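Local coordinates for actin depolymerization factor 2 (Plasmodium berghei, PDB 2XFA), which binds actin and, as a member of the ADF/cofilin family, probably promotes the turnover of actin filaments in the malaria parasite, at residues H27-I33 with D45-M51; R91-W97 with I124-I130. All coordinates share one frame; numbering follows the deposited sequence.

How the contacts relate
Both contacts belong to one mixed sheet, in which strand 73-81 separates strand 31-37 from strand 89-97; their centres are about 15 Å apart and their nearest atoms about 7 Å, without touching. Contact 1 joins the two strands of an antiparallel hairpin, has its centre about 11 Å from that of the chain and mixes a beta bulge with charged groups tied to helix 56-65 and strand 73-81. Contact 2 has its centre nearer that of the chain, about 6 Å away, and is a parallel pairing closed by a beta-alpha-beta unit. Seven of its 14 residues are buried, against four in contact 1, and aromatic and aliphatic side chains dominate it, with charged ends mostly at the outer strand.

Contact 1: residues H27-I33 with D45-M51; sequences HLNKYII and DVLEHDM
The Tyr31 ring receives Glu48 CB over one face, 3.6 Å from the ring centroid and offset toward the rim, a CH-pi contact between the two strands. Val46 CG1 approaches the same ring obliquely at Tyr31 CE1. Tyr31 has its ring between the backbone N and the carbonyl carbon (chi1 68°), which swings it over the neighbouring strand; Glu48, bent at chi2, brings OE1 to 3.1 Å from Tyr31 OH, with the carboxylate plane 77° from the ring. The hydroxyl is hydrogen-bonded to Asn66 OD1, and Glu48 OE1 forms a salt bridge with Arg62 of helix 56-65. At the His49 ring, Leu28 O lies by the edge, near the plane.

The axes of strands 31-33 and 45-48 run antiparallel at 174°. Ile33 N donates to Val46 O, while Ile33 O accepts from Asp45 N (2.7 Å) and Val46 N (3.2 Å): two residues facing one, a classic beta bulge. Beyond Tyr31, Lys30 N reaches Glu48 O at 2.7 Å, nearly along the C=O axis. On the sheet face opposite Tyr31 and Val46, Leu47 CD2 lies 3.6 Å from Ile32 CG1 and touches the amide of Asn29.

The chemistry thus differs by face: aliphatic packing of Ile32 and Leu47, with Asn29 ND2 bonded to Glu19, beside helix 14-24, and a ring-carboxylate-arginine cluster against helix 56-65, where Arg62 would be expected to stabilise the ionised Glu48.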
ATOM      1  N   HIS A  27     -15.286  -4.340   3.276  1.00 87.59           N
ATOM      2  CA  HIS A  27     -14.525  -4.059   4.490  1.00 88.45           C
ATOM      3  C   HIS A  27     -13.992  -5.309   5.181  1.00 86.13           C
ATOM      4  O   HIS A  27     -13.847  -5.331   6.403  1.00 87.86           O
ATOM      5  CB  HIS A  27     -15.373  -3.251   5.477  1.00 97.65           C
ATOM      6  CG  HIS A  27     -15.684  -1.866   5.005  1.00105.59           C
ATOM      7  ND1 HIS A  27     -16.852  -1.549   4.345  1.00112.89           N
ATOM      8  CD2 HIS A  27     -14.972  -0.717   5.083  1.00109.15           C
ATOM      9  CE1 HIS A  27     -16.849  -0.263   4.042  1.00114.72           C
ATOM     10  NE2 HIS A  27     -15.720   0.265   4.478  1.00113.13           N
ATOM     11  N   LEU A  28     -13.691  -6.342   4.401  1.00 84.82           N
ATOM     12  CA  LEU A  28     -13.223  -7.606   4.964  1.00 84.76           C
ATOM     13  C   LEU A  28     -11.699  -7.652   5.078  1.00 80.37           C
ATOM     14  O   LEU A  28     -11.141  -8.565   5.686  1.00 81.78           O
ATOM     15  CB  LEU A  28     -13.752  -8.791   4.146  1.00 92.09           C
ATOM     16  CG  LEU A  28     -15.279  -8.979   4.155  1.00101.80           C
ATOM     17  CD1 LEU A  28     -15.722 -10.115   3.233  1.00103.80           C
ATOM     18  CD2 LEU A  28     -15.803  -9.205   5.576  1.00103.32           C
ATOM     19  N   ASN A  29     -11.033  -6.666   4.485  1.00 68.57           N
ATOM     20  CA  ASN A  29      -9.581  -6.548   4.574  1.00 55.51           C
ATOM     21  C   ASN A  29      -9.239  -5.192   5.153  1.00 52.27           C
ATOM     22  O   ASN A  29      -9.875  -4.200   4.810  1.00 52.56           O
ATOM     23  CB  ASN A  29      -8.940  -6.659   3.189  1.00 49.59           C
ATOM     24  CG  ASN A  29      -9.138  -8.023   2.552  1.00 57.58           C
ATOM     25  OD1 ASN A  29      -9.079  -9.058   3.223  1.00 65.37           O
ATOM     26  ND2 ASN A  29      -9.345  -8.032   1.237  1.00 50.88           N
ATOM     27  N   LYS A  30      -8.237  -5.135   6.018  1.00 46.27           N
ATOM     28  CA  LYS A  30      -7.770  -3.853   6.523  1.00 48.23           C
ATOM     29  C   LYS A  30      -6.640  -3.272   5.668  1.00 44.34           C
ATOM     30  O   LYS A  30      -6.525  -2.062   5.536  1.00 40.85           O
ATOM     31  CB  LYS A  30      -7.317  -3.973   7.974  1.00 48.08           C
ATOM     32  CG  LYS A  30      -7.566  -2.722   8.789  1.00 60.71           C
ATOM     33  CD  LYS A  30      -9.051  -2.489   8.956  1.00 68.78           C
ATOM     34  CE  LYS A  30      -9.336  -1.139   9.585  1.00 74.49           C
ATOM     35  NZ  LYS A  30     -10.801  -0.858   9.636  1.00 71.47           N
ATOM     36  N   TYR A  31      -5.773  -4.136   5.140  1.00 38.26           N
ATOM     37  CA  TYR A  31      -4.758  -3.703   4.210  1.00 31.93           C
ATOM     38  C   TYR A  31      -4.372  -4.842   3.307  1.00 32.36           C
ATOM     39  O   TYR A  31      -4.605  -5.995   3.615  1.00 30.26           O
ATOM     40  CB  TYR A  31      -3.512  -3.083   4.879  1.00 32.84           C
ATOM     41  CG  TYR A  31      -2.636  -4.015   5.680  1.00 37.30           C
ATOM     42  CD1 TYR A  31      -1.657  -4.779   5.071  1.00 37.03           C
ATOM     43  CD2 TYR A  31      -2.770  -4.109   7.048  1.00 47.22           C
ATOM     44  CE1 TYR A  31      -0.854  -5.618   5.799  1.00 38.87           C
ATOM     45  CE2 TYR A  31      -1.967  -4.949   7.788  1.00 51.64           C
ATOM     46  CZ  TYR A  31      -1.013  -5.701   7.156  1.00 49.02           C
ATOM     47  OH  TYR A  31      -0.215  -6.537   7.887  1.00 57.11           O
ATOM     48  N   ILE A  32      -3.821  -4.496   2.160  1.00 27.66           N
ATOM     49  CA  ILE A  32      -3.389  -5.497   1.206  1.00 27.44           C
ATOM     50  C   ILE A  32      -2.015  -5.040   0.822  1.00 33.12           C
ATOM     51  O   ILE A  32      -1.806  -3.844   0.668  1.00 30.77           O
ATOM     52  CB  ILE A  32      -4.230  -5.499  -0.052  1.00 34.90           C
ATOM     53  CG1 ILE A  32      -5.705  -5.702   0.289  1.00 46.16           C
ATOM     54  CG2 ILE A  32      -3.744  -6.584  -1.000  1.00 33.85           C
ATOM     55  CD1 ILE A  32      -6.652  -5.184  -0.805  1.00 50.71           C
ATOM     56  N   ILE A  33      -1.075  -5.981   0.715  1.00 28.38           N
ATOM     57  CA  ILE A  33       0.232  -5.689   0.162  1.00 22.58           C
ATOM     58  C   ILE A  33       0.347  -6.495  -1.135  1.00 31.35           C
ATOM     59  O   ILE A  33       0.003  -7.661  -1.159  1.00 29.73           O
ATOM     60  CB  ILE A  33       1.362  -6.048   1.166  1.00 32.74           C
ATOM     61  CG1 ILE A  33       1.263  -5.137   2.390  1.00 32.75           C
ATOM     62  CG2 ILE A  33       2.723  -5.842   0.541  1.00 26.25           C
ATOM     63  CD1 ILE A  33       2.159  -5.508   3.493  1.00 32.71           C
ATOM     64  N   ASP A  45       0.379 -10.191  -1.947  1.00 40.27           N
ATOM     65  CA  ASP A  45       1.427 -10.752  -1.114  1.00 37.28           C
ATOM     66  C   ASP A  45       0.896 -11.053   0.293  1.00 45.19           C
ATOM     67  O   ASP A  45       1.151 -12.117   0.852  1.00 47.87           O
ATOM     68  CB  ASP A  45       2.597  -9.780  -1.049  1.00 43.38           C
ATOM     69  CG  ASP A  45       3.679 -10.228  -0.075  1.00 71.39           C
ATOM     70  OD1 ASP A  45       3.812 -11.459   0.155  1.00 78.37           O
ATOM     71  OD2 ASP A  45       4.404  -9.344   0.451  1.00 73.79           O
ATOM     72  N   VAL A  46       0.151 -10.106   0.855  1.00 41.48           N
ATOM     73  CA  VAL A  46      -0.363 -10.220   2.216  1.00 42.68           C
ATOM     74  C   VAL A  46      -1.740  -9.592   2.302  1.00 45.46           C
ATOM     75  O   VAL A  46      -2.012  -8.559   1.655  1.00 39.54           O
ATOM     76  CB  VAL A  46       0.539  -9.450   3.231  1.00 52.10           C
ATOM     77  CG1 VAL A  46      -0.052  -9.486   4.633  1.00 49.05           C
ATOM     78  CG2 VAL A  46       1.961  -9.978   3.221  1.00 51.29           C
ATOM     79  N   LEU A  47      -2.598 -10.207   3.108  1.00 38.65           N
ATOM     80  CA  LEU A  47      -3.918  -9.675   3.415  1.00 47.88           C
ATOM     81  C   LEU A  47      -4.111  -9.639   4.917  1.00 52.70           C
ATOM     82  O   LEU A  47      -3.965 -10.661   5.578  1.00 58.80           O
ATOM     83  CB  LEU A  47      -5.005 -10.580   2.829  1.00 50.35           C
ATOM     84  CG  LEU A  47      -5.275 -10.486   1.331  1.00 52.06           C
ATOM     85  CD1 LEU A  47      -6.133 -11.643   0.869  1.00 59.41           C
ATOM     86  CD2 LEU A  47      -5.964  -9.191   1.023  1.00 54.16           C
ATOM     87  N   GLU A  48      -4.458  -8.483   5.465  1.00 39.27           N
ATOM     88  CA  GLU A  48      -4.853  -8.427   6.867  1.00 46.59           C
ATOM     89  C   GLU A  48      -6.366  -8.477   6.979  1.00 59.92           C
ATOM     90  O   GLU A  48      -7.047  -7.516   6.633  1.00 58.42           O
ATOM     91  CB  GLU A  48      -4.312  -7.174   7.548  1.00 53.89           C
ATOM     92  CG  GLU A  48      -4.347  -7.217   9.075  1.00 74.52           C
ATOM     93  CD  GLU A  48      -3.385  -8.246   9.654  1.00 88.01           C
ATOM     94  OE1 GLU A  48      -2.181  -7.934   9.800  1.00 89.57           O
ATOM     95  OE2 GLU A  48      -3.833  -9.370   9.963  1.00 95.43           O
ATOM     96  N   HIS A  49      -6.878  -9.608   7.463  1.00 72.85           N
ATOM     97  CA  HIS A  49      -8.314  -9.839   7.620  1.00 81.16           C
ATOM     98  C   HIS A  49      -8.875  -9.299   8.936  1.00 83.65           C
ATOM     99  O   HIS A  49     -10.092  -9.280   9.129  1.00 90.39           O
ATOM    100  CB  HIS A  49      -8.620 -11.339   7.565  1.00 89.62           C
ATOM    101  CG  HIS A  49      -8.292 -11.985   6.256  1.00 91.65           C
ATOM    102  ND1 HIS A  49      -9.038 -11.776   5.117  1.00 96.48           N
ATOM    103  CD2 HIS A  49      -7.312 -12.853   5.915  1.00 91.91           C
ATOM    104  CE1 HIS A  49      -8.524 -12.483   4.124  1.00 95.87           C
ATOM    105  NE2 HIS A  49      -7.478 -13.144   4.581  1.00 94.13           N
ATOM    106  N   ASP A  50      -7.999  -8.891   9.849  1.00 76.98           N
ATOM    107  CA  ASP A  50      -8.438  -8.445  11.169  1.00 79.19           C
ATOM    108  C   ASP A  50      -9.195  -7.120  11.103  1.00 83.89           C
ATOM    109  O   ASP A  50      -8.626  -6.051  11.334  1.00 79.23           O
ATOM    110  CB  ASP A  50      -7.249  -8.323  12.115  1.00 74.82           C
ATOM    111  CG  ASP A  50      -7.670  -8.137  13.563  1.00 88.78           C
ATOM    112  OD1 ASP A  50      -8.839  -7.756  13.813  1.00 91.17           O
ATOM    113  OD2 ASP A  50      -6.825  -8.374  14.454  1.00 94.17           O
ATOM    114  N   MET A  51     -10.484  -7.202  10.792  1.00 96.14           N
ATOM    115  CA  MET A  51     -11.330  -6.017  10.705  1.00101.55           C
ATOM    116  C   MET A  51     -11.556  -5.402  12.091  1.00110.08           C
ATOM    117  O   MET A  51     -12.258  -4.399  12.235  1.00106.03           O
ATOM    118  CB  MET A  51     -12.655  -6.348  10.002  1.00101.91           C
ATOM    119  CG  MET A  51     -13.211  -7.744  10.308  1.00108.52           C
ATOM    120  SD  MET A  51     -14.762  -8.117   9.447  1.00211.79           S
ATOM    121  CE  MET A  51     -15.113  -9.777  10.034  1.00124.04           C
TER

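Contact 2: residues R91-W97 with I124-I130; sequences RIYFIFW and IFKSLEI
Ile92 O opens the pairing by accepting from Phe125 N at 2.7 Å, with a weak, longer bond from Lys126 N. The backbone then alternates donors and acceptors. Phe94 N gives to Lys126 O and Phe94 O takes Leu128 N at 2.8 Å; Phe96 N gives to Leu128 O and Phe96 O takes Ile130 N at 3.0 Å. This is the pattern of parallel strands, whose short axes are 20° apart. The intervening residues of strand 89-97 turn their backbone to its other neighbour: Tyr93, Ile95 and Trp97 bond Ala77, Ile75 and Arg73 of strand 73-81.

Three polar side-chain ends find partners beyond the two strands. Trp97 NE1 bonds Lys68 O, Ser127 OG bonds Lys114 of helix 104-118, and Lys126 NZ makes a salt bridge with the C-terminal carboxylate of Thr148.

Arg91 CG lies over the centre of the Phe125 ring, 3.8 Å from the centroid, a CH-pi contact. The Tyr93 ring meets Phe125 obliquely, the planes 44° apart, and Tyr93 CD1 lies 3.9 Å from Leu128 CD1. With its CG opposite the backbone N (chi1 173°), Trp97 brings its indole beside Ile130, whose CG2 sits at the ring edge, in plane, 3.8 Å from Trp97 CZ3. On the opposite face of the sheet from Tyr93 and Trp97, Phe94 CB packs on Ile124 CD1 at 3.8 Å.

Helix 104-118 connects the two strands in a beta-alpha-beta crossover and packs on the face bearing Phe94 and Phe96, whereas Tyr93, Leu128 and Ile130 meet helix 137-146. The backbone bonds satisfy the N and O of Phe94, Phe96 and Leu128, together with Ile130 N and Lys126 O, which fastens the outermost strand 126-130 through its main chain as well as through side-chain packing.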
ATOM      1  N   ARG A  91     -10.250   6.197   5.311  1.00 48.30           N
ATOM      2  CA  ARG A  91      -9.721   6.721   4.038  1.00 38.79           C
ATOM      3  C   ARG A  91      -8.808   5.686   3.394  1.00 41.65           C
ATOM      4  O   ARG A  91      -8.005   5.048   4.075  1.00 44.14           O
ATOM      5  CB  ARG A  91      -8.909   8.002   4.255  1.00 38.72           C
ATOM      6  CG  ARG A  91      -9.691   9.208   4.820  1.00 53.40           C
ATOM      7  CD  ARG A  91     -11.151   9.109   4.459  1.00 62.84           C
ATOM      8  NE  ARG A  91     -11.816  10.411   4.423  1.00 80.01           N
ATOM      9  CZ  ARG A  91     -13.115  10.577   4.190  1.00 82.82           C
ATOM     10  NH1 ARG A  91     -13.893   9.521   3.987  1.00 80.91           N
ATOM     11  NH2 ARG A  91     -13.638  11.795   4.168  1.00 95.44           N
ATOM     12  N   ILE A  92      -8.898   5.536   2.082  1.00 36.21           N
ATOM     13  CA  ILE A  92      -8.071   4.548   1.410  1.00 37.50           C
ATOM     14  C   ILE A  92      -6.780   5.179   0.934  1.00 33.17           C
ATOM     15  O   ILE A  92      -6.801   6.107   0.134  1.00 38.30           O
ATOM     16  CB  ILE A  92      -8.790   3.904   0.231  1.00 42.95           C
ATOM     17  CG1 ILE A  92     -10.014   3.127   0.717  1.00 44.11           C
ATOM     18  CG2 ILE A  92      -7.841   2.955  -0.490  1.00 48.87           C
ATOM     19  CD1 ILE A  92     -10.951   2.756  -0.416  1.00 41.89           C
ATOM     20  N   TYR A  93      -5.657   4.709   1.464  1.00 29.39           N
ATOM     21  CA  TYR A  93      -4.352   5.207   1.035  1.00 26.93           C
ATOM     22  C   TYR A  93      -3.709   4.170   0.136  1.00 28.15           C
ATOM     23  O   TYR A  93      -3.827   2.982   0.385  1.00 32.57           O
ATOM     24  CB  TYR A  93      -3.449   5.460   2.243  1.00 39.76           C
ATOM     25  CG  TYR A  93      -3.759   6.763   2.923  1.00 39.36           C
ATOM     26  CD1 TYR A  93      -2.952   7.884   2.731  1.00 42.52           C
ATOM     27  CD2 TYR A  93      -4.899   6.902   3.702  1.00 43.38           C
ATOM     28  CE1 TYR A  93      -3.254   9.099   3.343  1.00 42.59           C
ATOM     29  CE2 TYR A  93      -5.215   8.112   4.310  1.00 41.29           C
ATOM     30  CZ  TYR A  93      -4.391   9.204   4.133  1.00 42.83           C
ATOM     31  OH  TYR A  93      -4.715  10.396   4.746  1.00 54.78           O
ATOM     32  N   PHE A  94      -2.997   4.624  -0.882  1.00 26.71           N
ATOM     33  CA  PHE A  94      -2.210   3.731  -1.710  1.00 26.50           C
ATOM     34  C   PHE A  94      -0.751   4.122  -1.464  1.00 27.34           C
ATOM     35  O   PHE A  94      -0.409   5.292  -1.541  1.00 29.65           O
ATOM     36  CB  PHE A  94      -2.552   3.915  -3.186  1.00 30.43           C
ATOM     37  CG  PHE A  94      -1.740   3.058  -4.101  1.00 36.59           C
ATOM     38  CD1 PHE A  94      -2.225   1.833  -4.526  1.00 37.46           C
ATOM     39  CD2 PHE A  94      -0.482   3.460  -4.517  1.00 42.42           C
ATOM     40  CE1 PHE A  94      -1.478   1.023  -5.382  1.00 36.75           C
ATOM     41  CE2 PHE A  94       0.282   2.652  -5.368  1.00 40.46           C
ATOM     42  CZ  PHE A  94      -0.215   1.435  -5.801  1.00 32.66           C
ATOM     43  N   ILE A  95       0.098   3.156  -1.139  1.00 26.04           N
ATOM     44  CA  ILE A  95       1.466   3.490  -0.771  1.00 33.88           C
ATOM     45  C   ILE A  95       2.408   2.696  -1.636  1.00 36.83           C
ATOM     46  O   ILE A  95       2.285   1.483  -1.749  1.00 33.81           O
ATOM     47  CB  ILE A  95       1.738   3.142   0.701  1.00 32.99           C
ATOM     48  CG1 ILE A  95       0.754   3.892   1.598  1.00 33.66           C
ATOM     49  CG2 ILE A  95       3.208   3.418   1.079  1.00 41.86           C
ATOM     50  CD1 ILE A  95       0.571   3.223   2.967  1.00 36.99           C
ATOM     51  N   PHE A  96       3.329   3.395  -2.270  1.00 35.39           N
ATOM     52  CA  PHE A  96       4.368   2.746  -3.032  1.00 26.25           C
ATOM     53  C   PHE A  96       5.634   2.785  -2.174  1.00 28.45           C
ATOM     54  O   PHE A  96       6.275   3.839  -2.008  1.00 30.35           O
ATOM     55  CB  PHE A  96       4.567   3.437  -4.379  1.00 25.51           C
ATOM     56  CG  PHE A  96       5.738   2.919  -5.181  1.00 32.73           C
ATOM     57  CD1 PHE A  96       6.210   1.612  -5.013  1.00 32.19           C
ATOM     58  CD2 PHE A  96       6.351   3.735  -6.119  1.00 33.73           C
ATOM     59  CE1 PHE A  96       7.287   1.157  -5.760  1.00 34.77           C
ATOM     60  CE2 PHE A  96       7.433   3.285  -6.867  1.00 42.37           C
ATOM     61  CZ  PHE A  96       7.900   2.004  -6.702  1.00 38.90           C
ATOM     62  N   TRP A  97       5.956   1.627  -1.613  1.00 26.45           N
ATOM     63  CA  TRP A  97       7.182   1.431  -0.820  1.00 28.64           C
ATOM     64  C   TRP A  97       8.318   1.096  -1.758  1.00 31.64           C
ATOM     65  O   TRP A  97       8.303   0.057  -2.438  1.00 28.04           O
ATOM     66  CB  TRP A  97       6.977   0.282   0.139  1.00 23.32           C
ATOM     67  CG  TRP A  97       8.209  -0.162   0.919  1.00 25.43           C
ATOM     68  CD1 TRP A  97       8.722  -1.427   0.957  1.00 24.10           C
ATOM     69  CD2 TRP A  97       9.055   0.632   1.772  1.00 29.33           C
ATOM     70  NE1 TRP A  97       9.832  -1.480   1.796  1.00 25.47           N
ATOM     71  CE2 TRP A  97      10.067  -0.232   2.294  1.00 31.52           C
ATOM     72  CE3 TRP A  97       9.054   1.969   2.158  1.00 27.58           C
ATOM     73  CZ2 TRP A  97      11.066   0.212   3.177  1.00 28.56           C
ATOM     74  CZ3 TRP A  97      10.052   2.418   3.017  1.00 29.48           C
ATOM     75  CH2 TRP A  97      11.048   1.539   3.514  1.00 35.81           C
ATOM     76  N   ILE A 124      -9.291   5.831  -4.204  1.00 43.34           N
ATOM     77  CA  ILE A 124      -8.112   6.208  -3.402  1.00 35.58           C
ATOM     78  C   ILE A 124      -8.167   7.638  -2.868  1.00 37.59           C
ATOM     79  O   ILE A 124      -8.329   8.609  -3.620  1.00 36.88           O
ATOM     80  CB  ILE A 124      -6.805   6.062  -4.189  1.00 38.66           C
ATOM     81  CG1 ILE A 124      -6.610   4.609  -4.615  1.00 28.63           C
ATOM     82  CG2 ILE A 124      -5.604   6.549  -3.354  1.00 35.79           C
ATOM     83  CD1 ILE A 124      -5.428   4.435  -5.551  1.00 38.67           C
ATOM     84  N   PHE A 125      -8.010   7.763  -1.555  1.00 31.32           N
ATOM     85  CA  PHE A 125      -7.995   9.060  -0.892  1.00 30.50           C
ATOM     86  C   PHE A 125      -6.670   9.756  -1.143  1.00 36.14           C
ATOM     87  O   PHE A 125      -6.632  10.946  -1.408  1.00 39.66           O
ATOM     88  CB  PHE A 125      -8.238   8.904   0.603  1.00 42.61           C
ATOM     89  CG  PHE A 125      -8.376  10.195   1.325  1.00 43.22           C
ATOM     90  CD1 PHE A 125      -9.616  10.809   1.435  1.00 41.54           C
ATOM     91  CD2 PHE A 125      -7.278  10.799   1.903  1.00 53.96           C
ATOM     92  CE1 PHE A 125      -9.759  12.002   2.087  1.00 46.05           C
ATOM     93  CE2 PHE A 125      -7.415  12.003   2.567  1.00 64.81           C
ATOM     94  CZ  PHE A 125      -8.661  12.609   2.653  1.00 61.04           C
ATOM     95  N   LYS A 126      -5.573   9.016  -1.075  1.00 42.62           N
ATOM     96  CA  LYS A 126      -4.278   9.604  -1.395  1.00 42.37           C
ATOM     97  C   LYS A 126      -3.275   8.543  -1.802  1.00 31.72           C
ATOM     98  O   LYS A 126      -3.235   7.450  -1.235  1.00 30.50           O
ATOM     99  CB  LYS A 126      -3.732  10.407  -0.217  1.00 50.43           C
ATOM    100  CG  LYS A 126      -2.593  11.310  -0.602  1.00 60.42           C
ATOM    101  CD  LYS A 126      -2.407  12.384   0.438  1.00 74.97           C
ATOM    102  CE  LYS A 126      -1.517  13.496  -0.066  1.00 80.27           C
ATOM    103  NZ  LYS A 126      -1.199  14.461   1.027  1.00 89.84           N
ATOM    104  N   SER A 127      -2.480   8.872  -2.808  1.00 33.28           N
ATOM    105  CA  SER A 127      -1.424   7.984  -3.262  1.00 39.80           C
ATOM    106  C   SER A 127      -0.086   8.553  -2.779  1.00 44.73           C
ATOM    107  O   SER A 127       0.153   9.760  -2.898  1.00 38.73           O
ATOM    108  CB  SER A 127      -1.457   7.895  -4.778  1.00 40.61           C
ATOM    109  OG  SER A 127      -0.431   7.030  -5.219  1.00 56.01           O
ATOM    110  N   LEU A 128       0.769   7.694  -2.224  1.00 43.45           N
ATOM    111  CA  LEU A 128       2.016   8.124  -1.584  1.00 49.28           C
ATOM    112  C   LEU A 128       3.199   7.327  -2.095  1.00 39.06           C
ATOM    113  O   LEU A 128       3.080   6.162  -2.390  1.00 32.68           O
ATOM    114  CB  LEU A 128       1.950   7.871  -0.072  1.00 47.11           C
ATOM    115  CG  LEU A 128       0.784   8.454   0.721  1.00 43.30           C
ATOM    116  CD1 LEU A 128       0.862   8.066   2.184  1.00 44.07           C
ATOM    117  CD2 LEU A 128       0.825   9.947   0.567  1.00 37.20           C
ATOM    118  N   GLU A 129       4.353   7.961  -2.162  1.00 34.94           N
ATOM    119  CA  GLU A 129       5.576   7.243  -2.420  1.00 46.85           C
ATOM    120  C   GLU A 129       6.502   7.487  -1.235  1.00 39.76           C
ATOM    121  O   GLU A 129       6.728   8.650  -0.844  1.00 35.71           O
ATOM    122  CB  GLU A 129       6.222   7.708  -3.726  1.00 52.67           C
ATOM    123  CG  GLU A 129       7.500   6.931  -4.102  1.00 57.18           C
ATOM    124  CD  GLU A 129       8.158   7.469  -5.374  1.00 81.48           C
ATOM    125  OE1 GLU A 129       7.461   7.590  -6.410  1.00 90.91           O
ATOM    126  OE2 GLU A 129       9.372   7.774  -5.337  1.00 89.11           O
ATOM    127  N   ILE A 130       6.992   6.389  -0.669  1.00 39.85           N
ATOM    128  CA  ILE A 130       7.932   6.401   0.450  1.00 36.89           C
ATOM    129  C   ILE A 130       9.210   5.633   0.087  1.00 32.04           C
ATOM    130  O   ILE A 130       9.182   4.469  -0.293  1.00 29.57           O
ATOM    131  CB  ILE A 130       7.316   5.764   1.703  1.00 45.08           C
ATOM    132  CG1 ILE A 130       6.046   6.512   2.106  1.00 60.99           C
ATOM    133  CG2 ILE A 130       8.318   5.777   2.856  1.00 44.16           C
ATOM    134  CD1 ILE A 130       5.427   5.999   3.395  1.00 57.79           C
TER